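Local coordinates for cytochrome c (Pseudomonas aeruginosa, PDB 6RTE), which converts dihydro-heme d1 into heme d1 as the dehydrogenase NirN, which carries a heme c and an eight-bladed beta-propeller, at residues A[143-148]-A[164-169]; A[254-259]-A[299-304]; A[323-328]-A[338-343]. All blocks are in the same frame, centred on the assembly; numbering follows the deposited sequence. Where two conformers were deposited one is given.

Contact 1 of 3, residues A[143-148]-A[164-169]; sequences EADPLN and DGDRFE
Asp-164 meets Ala-144 through its carboxylate, OD2 lying 3.3 Å from the methyl carbon CB of Ala-144, where the turn between propeller strands 159-164 and 169-175 packs against the loop leading into strand 150-154. With CG anti to the backbone N (chi1 -177°), the same carboxylate holds its own turn through OD1. This oxygen takes the N-H of Asp-166 at 2.9 Å, nearly along the C-O axis, closing an Asx turn, and that of Arg-167 from above the carboxylate plane, completing an Asx motif. Gly-165 follows. Having no side chain, it lets the backbone O of Asn-148 approach its CA to 3.0 Å in a CA-H...O contact, while its N donates to a water that in turn donates to Asp-145 O. Asp-166 reaches across the gap by a weak bond: Asn-148 ND2 donates to its OD1 at 3.1 Å, with amide and carboxylate planes 59° apart. The other end of that amide, Asn-148 OD1, is held by the backbone N of Arg-456 and by Asn-496 of the ring-closing strand 491-496. Arg-167 brings NE to Asp-164 OD2 in the guanidinium plane, a weak salt bridge at 3.4 Å. Phe-168 then closes a G1 beta bulge with Glu-169 opposite Asp-164, and its ring stacks edge-to-face with Tyr-460. The one direct hydrogen bond between the segments is thus weak, and three waters bridge them. The carboxylate oxygens OD2 of Asp-145 and Asp-166 stand 4.4 Å apart, and a water donates to both; another donates to Asp-164 OD1 and Asp-166 OD2 and accepts from Asp-145 N. Together with the salt bridge from Arg-456 to Asp-145, these waters would be expected to ease the mutual repulsion of the acidic groups.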
loop_
_atom_site.group_PDB
_atom_site.type_symbol
_atom_site.label_atom_id
_atom_site.label_comp_id
_atom_site.label_asym_id
_atom_site.label_seq_id
_atom_site.Cartn_x
_atom_site.Cartn_y
_atom_site.Cartn_z
ATOM N N GLU A 143 -4.003 -23.063 16.591
ATOM C CA GLU A 143 -5.298 -23.038 17.253
ATOM C C GLU A 143 -5.978 -21.677 17.184
ATOM O O GLU A 143 -7.188 -21.595 17.411
ATOM C CB GLU A 143 -5.139 -23.481 18.718
ATOM C CG GLU A 143 -4.451 -24.847 18.846
ATOM C CD GLU A 143 -4.881 -25.651 20.065
ATOM O OE1 GLU A 143 -4.228 -25.524 21.125
ATOM O OE2 GLU A 143 -5.859 -26.431 19.958
ATOM N N ALA A 144 -5.246 -20.621 16.842
ATOM C CA ALA A 144 -5.840 -19.294 16.775
ATOM C C ALA A 144 -6.936 -19.237 15.712
ATOM O O ALA A 144 -6.936 -19.991 14.732
ATOM C CB ALA A 144 -4.766 -18.250 16.466
ATOM N N ASP A 145 -7.872 -18.330 15.913
ATOM C CA ASP A 145 -8.963 -18.134 14.966
ATOM C C ASP A 145 -8.411 -17.609 13.644
ATOM O O ASP A 145 -7.842 -16.504 13.610
ATOM C CB ASP A 145 -9.988 -17.174 15.574
ATOM C CG ASP A 145 -11.089 -16.783 14.599
ATOM O OD1 ASP A 145 -11.149 -17.339 13.476
ATOM O OD2 ASP A 145 -11.897 -15.903 14.973
ATOM N N PRO A 146 -8.535 -18.354 12.542
ATOM C CA PRO A 146 -7.972 -17.863 11.267
ATOM C C PRO A 146 -8.547 -16.529 10.821
ATOM O O PRO A 146 -7.853 -15.749 10.135
ATOM C CB PRO A 146 -8.327 -18.969 10.263
ATOM C CG PRO A 146 -8.642 -20.180 11.096
ATOM C CD PRO A 146 -9.196 -19.663 12.392
ATOM N N LEU A 147 -9.794 -16.241 11.164
ATOM C CA LEU A 147 -10.451 -15.022 10.707
ATOM C C LEU A 147 -10.165 -13.817 11.597
ATOM O O LEU A 147 -10.596 -12.705 11.265
ATOM C CB LEU A 147 -11.970 -15.256 10.623
ATOM C CG LEU A 147 -12.380 -16.299 9.578
ATOM C CD1 LEU A 147 -13.891 -16.509 9.593
ATOM C CD2 LEU A 147 -11.909 -15.913 8.182
ATOM N N ASN A 148 -9.450 -13.993 12.709
ATOM C CA ASN A 148 -9.070 -12.857 13.537
ATOM C C ASN A 148 -7.563 -12.626 13.553
ATOM O O ASN A 148 -7.076 -11.842 14.372
ATOM C CB ASN A 148 -9.593 -13.039 14.964
ATOM C CG ASN A 148 -9.825 -11.713 15.662
ATOM O OD1 ASN A 148 -9.880 -10.657 15.020
ATOM N ND2 ASN A 148 -9.976 -11.758 16.978
ATOM N N ASP A 164 -2.076 -13.639 16.453
ATOM C CA ASP A 164 -3.330 -14.103 17.032
ATOM C C ASP A 164 -4.128 -12.905 17.532
ATOM O O ASP A 164 -3.688 -12.192 18.438
ATOM C CB ASP A 164 -3.003 -15.075 18.175
ATOM C CG ASP A 164 -4.237 -15.703 18.825
ATOM O OD1 ASP A 164 -5.317 -15.079 18.856
ATOM O OD2 ASP A 164 -4.105 -16.832 19.336
ATOM N N GLY A 165 -5.295 -12.672 16.931
ATOM C CA GLY A 165 -6.075 -11.480 17.220
ATOM C C GLY A 165 -6.888 -11.514 18.498
ATOM O O GLY A 165 -7.491 -10.498 18.857
ATOM N N ASP A 166 -6.927 -12.653 19.183
ATOM C CA ASP A 166 -7.572 -12.762 20.483
ATOM C C ASP A 166 -6.575 -12.771 21.630
ATOM O O ASP A 166 -6.864 -12.224 22.702
ATOM C CB ASP A 166 -8.430 -14.030 20.531
ATOM C CG ASP A 166 -9.602 -13.969 19.569
ATOM O OD1 ASP A 166 -10.452 -13.067 19.733
ATOM O OD2 ASP A 166 -9.662 -14.799 18.640
ATOM N N ARG A 167 -5.407 -13.382 21.435
ATOM C CA ARG A 167 -4.340 -13.330 22.428
ATOM C C ARG A 167 -3.375 -12.174 22.187
ATOM O O ARG A 167 -2.637 -11.801 23.104
ATOM C CB ARG A 167 -3.549 -14.647 22.441
ATOM C CG ARG A 167 -4.343 -15.864 22.911
ATOM C CD ARG A 167 -3.434 -17.037 23.298
ATOM N NE ARG A 167 -3.545 -18.168 22.372
ATOM C CZ ARG A 167 -3.327 -19.446 22.699
ATOM N NH1 ARG A 167 -2.989 -19.783 23.943
ATOM N NH2 ARG A 167 -3.458 -20.395 21.777
ATOM N N PHE A 168 -3.367 -11.600 20.981
ATOM C CA PHE A 168 -2.429 -10.535 20.627
ATOM C C PHE A 168 -0.993 -10.999 20.858
ATOM O O PHE A 168 -0.163 -10.293 21.436
ATOM C CB PHE A 168 -2.744 -9.254 21.402
ATOM C CG PHE A 168 -4.148 -8.763 21.193
ATOM C CD1 PHE A 168 -4.539 -8.266 19.959
ATOM C CD2 PHE A 168 -5.078 -8.820 22.217
ATOM C CE1 PHE A 168 -5.829 -7.823 19.751
ATOM C CE2 PHE A 168 -6.376 -8.378 22.016
ATOM C CZ PHE A 168 -6.747 -7.874 20.779
ATOM N N GLU A 169 -0.712 -12.215 20.403
ATOM C CA GLU A 169 0.605 -12.819 20.463
ATOM C C GLU A 169 0.989 -13.310 19.076
ATOM O O GLU A 169 0.123 -13.716 18.295
ATOM C CB GLU A 169 0.637 -14.000 21.445
ATOM C CG GLU A 169 0.196 -13.659 22.855
ATOM C CD GLU A 169 -0.008 -14.903 23.709
ATOM O OE1 GLU A 169 0.416 -15.997 23.272
ATOM O OE2 GLU A 169 -0.594 -14.791 24.808
HETATM O O HOH W 1 -6.635 -15.014 15.555
HETATM O O HOH W 2 -7.490 -16.268 17.935
HETATM O O HOH W 3 -11.979 -14.692 17.277
#

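Contact 2 of 3, residues A[254-259]-A[299-304]; sequences LVQVIP and NGKPVA
Val-303 and Gln-256 form the centre of a junction between neighbouring blades of the beta-propeller, where strand 254-259, outermost in its sheet, faces the loop that joins strands 291-296 and 306-309 of the next. The two side chains cross at about a right angle, Val-303 presenting CG1 to the length of the glutamine, 3.9 Å from Gln-256 CB. The amide lies over the same valine, although Gln-256 was modelled in two conformers, so the detail at its tip is less certain. A classic beta bulge opposite Leu-246 explains why consecutive residues, Val-255 and Gln-256, both point toward the loop. Farther along the strand, Ile-258 has CG1 anti to its carbonyl carbon (chi1 -54°) and brings CD1 to the backbone of the turn, 3.8 Å from Val-303 CA. It also reaches 3.7 Å from Pro-302 O, a carbonyl buried here without a polar partner. Pro-302 is the centre of an inverse gamma turn, and its ring packs on Trp-233 and Leu-295. No direct hydrogen bond links the segments. Instead, the extended chain of Lys-301 lays CD against Val-255 CG1, and its NZ donates at 2.8 Å to a water that donates to Val-255 O.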
loop_
_atom_site.group_PDB
_atom_site.type_symbol
_atom_site.label_atom_id
_atom_site.label_comp_id
_atom_site.label_asym_id
_atom_site.label_seq_id
_atom_site.Cartn_x
_atom_site.Cartn_y
_atom_site.Cartn_z
ATOM N N LEU A 254 2.980 -16.379 -14.495
ATOM C CA LEU A 254 2.616 -15.268 -15.373
ATOM C C LEU A 254 1.482 -15.665 -16.315
ATOM O O LEU A 254 1.563 -16.679 -17.019
ATOM C CB LEU A 254 3.817 -14.820 -16.200
ATOM C CG LEU A 254 3.498 -13.706 -17.207
ATOM C CD1 LEU A 254 2.949 -12.474 -16.518
ATOM C CD2 LEU A 254 4.746 -13.359 -18.022
ATOM N N VAL A 255 0.434 -14.854 -16.345
ATOM C CA VAL A 255 -0.617 -14.991 -17.330
ATOM C C VAL A 255 -0.403 -14.046 -18.517
ATOM O O VAL A 255 -0.419 -14.474 -19.667
ATOM C CB VAL A 255 -1.998 -14.774 -16.671
ATOM C CG1 VAL A 255 -3.113 -14.961 -17.692
ATOM C CG2 VAL A 255 -2.169 -15.745 -15.492
ATOM N N GLN A 256 -0.208 -12.755 -18.262
ATOM C CA GLN A 256 -0.046 -11.823 -19.377
ATOM C C GLN A 256 0.473 -10.480 -18.878
ATOM O O GLN A 256 0.057 -9.996 -17.822
ATOM C CB GLN A 256 -1.378 -11.638 -20.125
ATOM C CG GLN A 256 -1.232 -11.175 -21.573
ATOM C CD GLN A 256 -2.544 -11.247 -22.348
ATOM O OE1 GLN A 256 -3.281 -12.234 -22.263
ATOM N NE2 GLN A 256 -2.833 -10.201 -23.115
ATOM N N VAL A 257 1.380 -9.893 -19.657
ATOM C CA VAL A 257 1.895 -8.543 -19.425
ATOM C C VAL A 257 1.045 -7.592 -20.260
ATOM O O VAL A 257 0.950 -7.751 -21.486
ATOM C CB VAL A 257 3.377 -8.431 -19.820
ATOM C CG1 VAL A 257 3.873 -6.991 -19.674
ATOM C CG2 VAL A 257 4.231 -9.385 -18.996
ATOM N N ILE A 258 0.414 -6.623 -19.611
ATOM C CA ILE A 258 -0.440 -5.660 -20.311
ATOM C C ILE A 258 0.212 -4.279 -20.287
ATOM O O ILE A 258 0.200 -3.610 -19.247
ATOM C CB ILE A 258 -1.849 -5.605 -19.691
ATOM C CG1 ILE A 258 -2.472 -7.008 -19.617
ATOM C CG2 ILE A 258 -2.728 -4.676 -20.506
ATOM C CD1 ILE A 258 -3.746 -7.078 -18.769
ATOM N N PRO A 259 0.797 -3.813 -21.391
ATOM C CA PRO A 259 1.404 -2.468 -21.389
ATOM C C PRO A 259 0.354 -1.400 -21.106
ATOM O O PRO A 259 -0.772 -1.459 -21.601
ATOM C CB PRO A 259 1.983 -2.327 -22.806
ATOM C CG PRO A 259 2.101 -3.746 -23.337
ATOM C CD PRO A 259 0.959 -4.500 -22.690
ATOM N N ASN A 299 -15.815 -13.333 -17.066
ATOM C CA ASN A 299 -15.748 -14.277 -18.175
ATOM C C ASN A 299 -14.348 -14.822 -18.418
ATOM O O ASN A 299 -14.142 -15.536 -19.409
ATOM C CB ASN A 299 -16.299 -13.631 -19.435
ATOM C CG ASN A 299 -17.808 -13.503 -19.396
ATOM O OD1 ASN A 299 -18.350 -12.415 -19.216
ATOM N ND2 ASN A 299 -18.491 -14.617 -19.552
ATOM N N GLY A 300 -13.403 -14.552 -17.529
ATOM C CA GLY A 300 -12.087 -15.146 -17.644
ATOM C C GLY A 300 -10.979 -14.137 -17.448
ATOM O O GLY A 300 -11.197 -12.997 -17.013
ATOM N N LYS A 301 -9.750 -14.574 -17.767
ATOM C CA LYS A 301 -8.562 -13.795 -17.440
ATOM C C LYS A 301 -8.741 -12.355 -17.940
ATOM O O LYS A 301 -9.086 -12.149 -19.117
ATOM C CB LYS A 301 -7.309 -14.432 -18.045
ATOM C CG LYS A 301 -7.420 -14.779 -19.509
ATOM C CD LYS A 301 -6.125 -15.372 -20.027
ATOM C CE LYS A 301 -6.239 -15.734 -21.508
ATOM N NZ LYS A 301 -4.966 -16.305 -22.021
ATOM N N PRO A 302 -8.597 -11.353 -17.068
ATOM C CA PRO A 302 -8.902 -9.974 -17.470
ATOM C C PRO A 302 -7.739 -9.341 -18.228
ATOM O O PRO A 302 -6.859 -8.725 -17.628
ATOM C CB PRO A 302 -9.170 -9.271 -16.132
ATOM C CG PRO A 302 -8.351 -10.037 -15.134
ATOM C CD PRO A 302 -8.337 -11.475 -15.617
ATOM N N VAL A 303 -7.725 -9.502 -19.547
ATOM C CA VAL A 303 -6.593 -9.075 -20.358
ATOM C C VAL A 303 -6.952 -7.957 -21.326
ATOM O O VAL A 303 -6.074 -7.489 -22.055
ATOM C CB VAL A 303 -5.971 -10.264 -21.118
ATOM C CG1 VAL A 303 -5.308 -11.244 -20.135
ATOM C CG2 VAL A 303 -7.019 -10.981 -21.954
ATOM N N ALA A 304 -8.196 -7.491 -21.337
ATOM C CA ALA A 304 -8.622 -6.445 -22.269
ATOM C C ALA A 304 -9.308 -5.312 -21.519
ATOM O O ALA A 304 -10.414 -5.514 -20.976
ATOM C CB ALA A 304 -9.551 -7.022 -23.337
HETATM O O HOH W 4 -2.297 -15.538 -21.397
HETATM O O HOH W 5 -4.766 -13.590 -24.041
#

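Contact 3 of 3, residues A[323-328]-A[338-343]; sequences YRYLLG and VIELDS
The ring of Tyr-325 meets Ile-339, Val-338 and Glu-340 across an antiparallel beta hairpin, strands 325-330 and 336-340 of one propeller blade. The carbonyl O of Ile-339 lies at the ring's edge, near its plane, while Val-338 CG1 and Glu-340 CA approach obliquely, the former 4.1 Å from Tyr-325 CD1. Trp-390, outside the hairpin, meets the ring edge-to-face. The second flat group is the guanidinium of Arg-324, and at its edge sits Glu-340 OE2, in a salt bridge of 2.8 Å to Arg-324 NH2. The two side chains run side by side, yet their planes stand 89° apart, and the donor comes to OE2 from above the carboxylate. Glu-340 is extended, with CG anti to the backbone N (chi1 -173°), which carries its carboxylate past Tyr-325 CE1 to the arginine. Both NH1 and NH2 of Arg-324 also make weak bonds to Tyr-325 OH, so arginine, tyrosine and glutamate are tied into one polar cluster beyond the apolar part of this sheet face. The backbone sets the register: Leu-326 and Ile-339 form a hydrogen-bonded pair in which Leu-326 N donates to Ile-339 O at 2.8 Å, and the reverse bond is almost straight at 176°. On their face of the sheet both side chains pack on Leu-314. Leu-326 CD1 meets Leu-341 CD2, the two leucines crossing at about a right angle. The pairing carries past the strand ends through Leu-341 N, which donates to Arg-324 O at 3.0 Å, and Leu-341 CD1 rests 3.4 Å from Tyr-323 O.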
loop_
_atom_site.group_PDB
_atom_site.type_symbol
_atom_site.label_atom_id
_atom_site.label_comp_id
_atom_site.label_asym_id
_atom_site.label_seq_id
_atom_site.Cartn_x
_atom_site.Cartn_y
_atom_site.Cartn_z
ATOM N N TYR A 323 -20.127 0.617 -5.404
ATOM C CA TYR A 323 -19.162 0.589 -6.503
ATOM C C TYR A 323 -19.722 1.151 -7.808
ATOM O O TYR A 323 -19.124 0.958 -8.872
ATOM C CB TYR A 323 -18.620 -0.830 -6.722
ATOM C CG TYR A 323 -17.691 -1.268 -5.623
ATOM C CD1 TYR A 323 -18.189 -1.849 -4.462
ATOM C CD2 TYR A 323 -16.326 -1.083 -5.725
ATOM C CE1 TYR A 323 -17.350 -2.245 -3.446
ATOM C CE2 TYR A 323 -15.473 -1.472 -4.705
ATOM C CZ TYR A 323 -15.999 -2.053 -3.567
ATOM O OH TYR A 323 -15.176 -2.457 -2.540
ATOM N N ARG A 324 -20.841 1.876 -7.756
ATOM C CA ARG A 324 -21.323 2.546 -8.957
ATOM C C ARG A 324 -20.543 3.821 -9.246
ATOM O O ARG A 324 -20.404 4.205 -10.413
ATOM C CB ARG A 324 -22.816 2.873 -8.838
ATOM C CG ARG A 324 -23.722 1.758 -9.345
ATOM C CD ARG A 324 -25.186 2.197 -9.439
ATOM N NE ARG A 324 -25.393 3.267 -10.420
ATOM C CZ ARG A 324 -25.766 4.513 -10.129
ATOM N NH1 ARG A 324 -25.996 4.884 -8.873
ATOM N NH2 ARG A 324 -25.922 5.397 -11.107
ATOM N N TYR A 325 -20.018 4.473 -8.220
ATOM C CA TYR A 325 -19.302 5.722 -8.393
ATOM C C TYR A 325 -17.863 5.585 -7.926
ATOM O O TYR A 325 -17.553 4.853 -6.982
ATOM C CB TYR A 325 -19.982 6.869 -7.642
ATOM C CG TYR A 325 -21.379 7.115 -8.139
ATOM C CD1 TYR A 325 -21.602 7.842 -9.302
ATOM C CD2 TYR A 325 -22.477 6.600 -7.463
ATOM C CE1 TYR A 325 -22.877 8.057 -9.767
ATOM C CE2 TYR A 325 -23.755 6.812 -7.922
ATOM C CZ TYR A 325 -23.953 7.538 -9.073
ATOM O OH TYR A 325 -25.233 7.748 -9.532
ATOM N N LEU A 326 -16.997 6.310 -8.618
ATOM C CA LEU A 326 -15.578 6.380 -8.321
ATOM C C LEU A 326 -15.252 7.817 -7.961
ATOM O O LEU A 326 -15.611 8.740 -8.698
ATOM C CB LEU A 326 -14.779 5.888 -9.529
ATOM C CG LEU A 326 -13.264 6.006 -9.585
ATOM C CD1 LEU A 326 -12.756 4.993 -10.600
ATOM C CD2 LEU A 326 -12.843 7.411 -9.977
ATOM N N LEU A 327 -14.620 8.011 -6.809
ATOM C CA LEU A 327 -14.201 9.329 -6.360
ATOM C C LEU A 327 -12.688 9.420 -6.507
ATOM O O LEU A 327 -11.951 8.652 -5.874
ATOM C CB LEU A 327 -14.619 9.591 -4.916
ATOM C CG LEU A 327 -16.126 9.648 -4.652
ATOM C CD1 LEU A 327 -16.731 8.247 -4.597
ATOM C CD2 LEU A 327 -16.410 10.409 -3.371
ATOM N N GLY A 328 -12.232 10.345 -7.347
ATOM C CA GLY A 328 -10.821 10.505 -7.596
ATOM C C GLY A 328 -10.376 11.936 -7.379
ATOM O O GLY A 328 -11.174 12.876 -7.367
ATOM N N VAL A 338 -16.249 13.038 -9.079
ATOM C CA VAL A 338 -17.131 11.877 -8.990
ATOM C C VAL A 338 -17.460 11.415 -10.402
ATOM O O VAL A 338 -18.096 12.144 -11.172
ATOM C CB VAL A 338 -18.412 12.195 -8.204
ATOM C CG1 VAL A 338 -19.281 10.942 -8.082
ATOM C CG2 VAL A 338 -18.073 12.737 -6.828
ATOM N N ILE A 339 -17.038 10.201 -10.734
ATOM C CA ILE A 339 -17.295 9.589 -12.031
ATOM C C ILE A 339 -18.211 8.394 -11.828
ATOM O O ILE A 339 -18.072 7.657 -10.845
ATOM C CB ILE A 339 -15.981 9.154 -12.719
ATOM C CG1 ILE A 339 -15.210 10.384 -13.206
ATOM C CG2 ILE A 339 -16.276 8.183 -13.863
ATOM C CD1 ILE A 339 -13.857 10.060 -13.810
ATOM N N GLU A 340 -19.142 8.200 -12.755
ATOM C CA GLU A 340 -19.931 6.977 -12.805
ATOM C C GLU A 340 -19.158 5.939 -13.612
ATOM O O GLU A 340 -18.636 6.250 -14.689
ATOM C CB GLU A 340 -21.301 7.229 -13.422
ATOM C CG GLU A 340 -22.218 6.028 -13.338
ATOM C CD GLU A 340 -23.649 6.359 -13.684
ATOM O OE1 GLU A 340 -23.915 7.505 -14.109
ATOM O OE2 GLU A 340 -24.511 5.469 -13.527
ATOM N N LEU A 341 -19.086 4.711 -13.091
ATOM C CA LEU A 341 -18.181 3.718 -13.667
ATOM C C LEU A 341 -18.681 3.214 -15.019
ATOM O O LEU A 341 -17.915 3.157 -15.987
ATOM C CB LEU A 341 -17.992 2.551 -12.695
ATOM C CG LEU A 341 -16.689 2.561 -11.896
ATOM C CD1 LEU A 341 -16.561 1.293 -11.072
ATOM C CD2 LEU A 341 -15.473 2.712 -12.802
ATOM N N ASP A 342 -19.957 2.832 -15.100
ATOM C CA ASP A 342 -20.524 2.336 -16.350
ATOM C C ASP A 342 -20.209 3.270 -17.510
ATOM O O ASP A 342 -19.393 2.946 -18.379
ATOM C CB ASP A 342 -22.043 2.181 -16.235
ATOM C CG ASP A 342 -22.444 1.182 -15.182
ATOM O OD1 ASP A 342 -21.601 0.334 -14.825
ATOM O OD2 ASP A 342 -23.601 1.244 -14.719
ATOM N N SER A 343 -20.860 4.434 -17.522
ATOM C CA SER A 343 -20.731 5.375 -18.625
ATOM C C SER A 343 -19.441 6.183 -18.577
ATOM O O SER A 343 -19.066 6.781 -19.590
ATOM C CB SER A 343 -21.925 6.328 -18.621
ATOM O OG SER A 343 -22.101 6.896 -17.333
HETATM O O HOH W 6 -21.689 3.068 -12.809
#

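How the contacts relate
The three contacts sample a propeller at three levels of organisation: contact 3 lies within one hairpin of a blade, contact 2 joins adjacent blades, and contact 1 belongs to the blade whose sheet strand 491-496 completes. They follow one another along the chain without overlap and do not touch. Contacts 2 and 3 are the nearer pair, with centres 23 Å apart and nearest atoms about 13 Å; contact 1 lies 36 Å from contact 2 and 37 Å from contact 3, centre to centre. None of the interactions described involves the bound heme c. Water bridges feature in contacts 1 and 2, whereas direct backbone bonds and a salt bridge join the strands of contact 3.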